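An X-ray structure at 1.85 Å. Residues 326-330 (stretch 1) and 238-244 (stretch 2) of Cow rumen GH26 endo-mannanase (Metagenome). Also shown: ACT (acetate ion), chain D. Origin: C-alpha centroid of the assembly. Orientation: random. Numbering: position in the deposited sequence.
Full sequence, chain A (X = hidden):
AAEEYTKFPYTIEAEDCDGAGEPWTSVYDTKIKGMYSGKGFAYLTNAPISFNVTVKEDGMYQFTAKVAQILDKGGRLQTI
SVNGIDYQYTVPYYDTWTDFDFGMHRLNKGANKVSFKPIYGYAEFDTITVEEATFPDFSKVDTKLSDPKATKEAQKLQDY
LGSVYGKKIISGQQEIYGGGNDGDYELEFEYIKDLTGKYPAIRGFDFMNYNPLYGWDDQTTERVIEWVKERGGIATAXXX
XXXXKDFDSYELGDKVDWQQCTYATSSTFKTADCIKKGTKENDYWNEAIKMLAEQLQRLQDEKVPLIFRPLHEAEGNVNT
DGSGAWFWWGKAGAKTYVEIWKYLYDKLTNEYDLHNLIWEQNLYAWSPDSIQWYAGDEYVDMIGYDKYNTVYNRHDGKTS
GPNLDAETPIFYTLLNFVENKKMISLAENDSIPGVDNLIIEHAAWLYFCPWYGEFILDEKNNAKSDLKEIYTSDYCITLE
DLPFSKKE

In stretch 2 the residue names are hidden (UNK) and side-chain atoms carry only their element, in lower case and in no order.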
# COMPACT_ATOMS: atom_id res chain seq x y z
N TRP A 326 5.39 15.16 -3.29
CA TRP A 326 5.18 15.74 -4.61
C TRP A 326 3.81 16.40 -4.74
O TRP A 326 3.54 17.10 -5.72
CB TRP A 326 5.37 14.69 -5.72
CG TRP A 326 4.63 13.41 -5.51
CD1 TRP A 326 3.28 13.23 -5.47
CD2 TRP A 326 5.21 12.10 -5.36
NE1 TRP A 326 2.98 11.90 -5.29
CE2 TRP A 326 4.15 11.19 -5.22
CE3 TRP A 326 6.53 11.62 -5.33
CZ2 TRP A 326 4.36 9.82 -5.05
CZ3 TRP A 326 6.74 10.27 -5.16
CH2 TRP A 326 5.66 9.38 -5.02
N PHE A 327 2.95 16.19 -3.75
CA PHE A 327 1.68 16.91 -3.67
C PHE A 327 1.78 18.00 -2.61
O PHE A 327 2.52 17.84 -1.63
CB PHE A 327 0.54 15.95 -3.34
CG PHE A 327 0.15 15.05 -4.49
CD1 PHE A 327 0.05 15.55 -5.77
CD2 PHE A 327 -0.09 13.70 -4.28
CE1 PHE A 327 -0.31 14.73 -6.83
CE2 PHE A 327 -0.44 12.88 -5.33
CZ PHE A 327 -0.55 13.39 -6.60
N TRP A 328 1.04 19.09 -2.78
CA TRP A 328 1.20 20.24 -1.89
C TRP A 328 0.82 19.93 -0.45
O TRP A 328 1.37 20.52 0.48
CB TRP A 328 0.40 21.45 -2.40
CG TRP A 328 -1.11 21.30 -2.41
CD1 TRP A 328 -1.89 20.98 -3.47
CD2 TRP A 328 -2.00 21.50 -1.30
NE1 TRP A 328 -3.22 20.95 -3.10
CE2 TRP A 328 -3.31 21.26 -1.77
CE3 TRP A 328 -1.82 21.84 0.05
CZ2 TRP A 328 -4.43 21.36 -0.94
CZ3 TRP A 328 -2.93 21.94 0.87
CH2 TRP A 328 -4.22 21.70 0.37
N TRP A 329 -0.11 19.00 -0.25
CA TRP A 329 -0.58 18.71 1.10
C TRP A 329 0.45 17.94 1.95
O TRP A 329 0.26 17.77 3.15
CB TRP A 329 -1.90 17.94 1.07
CG TRP A 329 -1.96 16.78 0.10
CD1 TRP A 329 -1.44 15.54 0.29
CD2 TRP A 329 -2.60 16.77 -1.18
NE1 TRP A 329 -1.71 14.75 -0.81
CE2 TRP A 329 -2.42 15.48 -1.72
CE3 TRP A 329 -3.31 17.72 -1.92
CZ2 TRP A 329 -2.92 15.12 -2.97
CZ3 TRP A 329 -3.80 17.36 -3.16
CH2 TRP A 329 -3.60 16.07 -3.68
N GLY A 330 1.55 17.51 1.33
CA GLY A 330 2.59 16.81 2.06
C GLY A 330 3.85 17.66 2.22
O GLY A 330 4.82 17.24 2.84
N UNK A 238 -10.41 9.80 -5.94
CA UNK A 238 -9.37 10.68 -5.41
C UNK A 238 -9.79 12.13 -5.62
O UNK A 238 -10.89 12.40 -6.12
c UNK A 238 -8.02 10.39 -6.07
o UNK A 238 -8.15 10.26 -7.48
N UNK A 239 -8.93 13.06 -5.24
CA UNK A 239 -9.27 14.48 -5.28
C UNK A 239 -8.03 15.33 -5.55
O UNK A 239 -7.43 15.87 -4.63
c UNK A 239 -10.08 16.99 -1.40
c UNK A 239 -11.24 19.43 -2.25
c UNK A 239 -10.45 16.29 -3.89
c UNK A 239 -10.99 17.02 -4.92
c UNK A 239 -10.48 17.14 -2.74
c UNK A 239 -11.06 18.37 -3.13
c UNK A 239 -9.92 14.89 -3.95
c UNK A 239 -10.84 19.25 -0.95
c UNK A 239 -10.27 18.04 -0.53
n UNK A 239 -11.36 18.27 -4.47
N UNK A 240 -7.64 15.42 -6.82
CA UNK A 240 -6.47 16.20 -7.22
C UNK A 240 -6.73 17.70 -7.16
O UNK A 240 -6.60 18.40 -8.17
c UNK A 240 -5.05 12.31 -8.74
c UNK A 240 -3.97 14.22 -8.81
c UNK A 240 -5.29 14.50 -8.70
c UNK A 240 -6.01 15.81 -8.63
n UNK A 240 -3.85 12.85 -8.84
n UNK A 240 -5.94 13.29 -8.65
N UNK A 241 -7.08 18.20 -5.98
CA UNK A 241 -7.42 19.61 -5.83
C UNK A 241 -6.17 20.50 -5.98
O UNK A 241 -5.19 20.35 -5.25
c UNK A 241 -8.39 21.38 -4.29
c UNK A 241 -9.37 21.95 -5.30
c UNK A 241 -8.11 19.89 -4.47
c UNK A 241 -7.30 19.32 -3.30
N UNK A 242 -6.23 21.40 -6.95
CA UNK A 242 -5.12 22.31 -7.23
C UNK A 242 -5.14 23.57 -6.38
O UNK A 242 -6.18 23.95 -5.83
c UNK A 242 -5.12 22.71 -8.71
n UNK A 242 -3.88 21.97 -10.65
c UNK A 242 -4.64 21.60 -9.63
o UNK A 242 -4.96 20.43 -9.43
N UNK A 243 -3.99 24.22 -6.27
CA UNK A 243 -3.89 25.55 -5.68
C UNK A 243 -3.28 26.47 -6.73
O UNK A 243 -2.63 26.00 -7.66
c UNK A 243 -3.04 25.56 -4.40
c UNK A 243 -3.66 24.66 -3.33
c UNK A 243 -1.60 25.14 -4.70
N UNK A 244 -3.51 27.79 -6.61
CA UNK A 244 -2.83 28.71 -7.53
C UNK A 244 -1.32 28.65 -7.35
O UNK A 244 -0.85 28.61 -6.22
c UNK A 244 -4.67 29.80 -6.44
c UNK A 244 -3.38 30.08 -7.14
c UNK A 244 -4.46 28.50 -5.73
C ACT D . -1.94 10.28 -9.44
O ACT D . -1.70 11.50 -9.57
OXT ACT D . -2.66 9.96 -8.47
CH3 ACT D . -1.40 9.27 -10.40

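Position 238 carries two side-chain atoms, one carbon and then one oxygen, and lies out of reach of stretch 1. An unbranched hydroxymethyl group identifies Ser 238, whose hydroxyl is hydrogen-bonded elsewhere in the structure.

Position 239 has one carbon leading to fused five- and six-membered rings that hold eight carbons and one nitrogen. This indole can only be Trp 239. Its ring stays out of reach, and the approach is made by the backbone: Trp 239 O lies 4.0 Å from Trp 329 CH2.

At position 240 a single carbon bears a five-membered ring of three carbons and two nitrogens, an imidazole, hence His 240. The CA-to-CB bond points sideways, but the ring end comes nearer, bringing His 240 NE2 to 4.0 Å from Phe 327 CZ. The two ring planes stand at 85° with centroids 5.7 Å apart, an oblique arrangement. His 240 NE2 also donates a hydrogen bond to acetate O (2.6 Å, 161°), and that same acetate O lies 3.7 Å from Phe 327 CZ, at the edge of the phenyl ring.

Position 241 shows four carbons, forked at the first, with one arm two carbons long. The fork at CB and the unequal arms give Ile 241. Its short arm, CG2, sits 4.0 Å from Trp 329 CZ3 and 4.2 Å from Trp 328 CZ2, while chi1 of 177° (t) accompanies an end that leads away. A weak backbone hydrogen bond joins Ile 241 N to Trp 239 O (2.7 Å).

Position 242 has two carbons, the second carrying one oxygen and one nitrogen: a short carboxamide, Asn 242. Its CA-to-CB bond points away from stretch 1, and its side chain makes no contact there.

Position 243 holds one carbon bearing two more, a symmetrical fork that defines Val 243. CG1 lies 3.8 Å from the centroid of the five-membered ring of Trp 328 and 16° off the ring normal, a CH-pi contact over the face.

Position 244 has three carbons closing a ring onto the backbone N, which is Pro 244; it is out of reach of stretch 1.

The contact centres on Trp 328. Its NE1 donates a nearly straight hydrogen bond to Ile 241 O (3.0 Å, 166°), an acceptor near the indole plane, which leaves a face free for Val 243. Trp 329 adds apolar packing against Ile 241, and Phe 327 meets His 240. The buried area, 274 Å², is modest, and one directional bond is combined with apolar packing.

Stretch 2, residues 238-244: SWHINVP
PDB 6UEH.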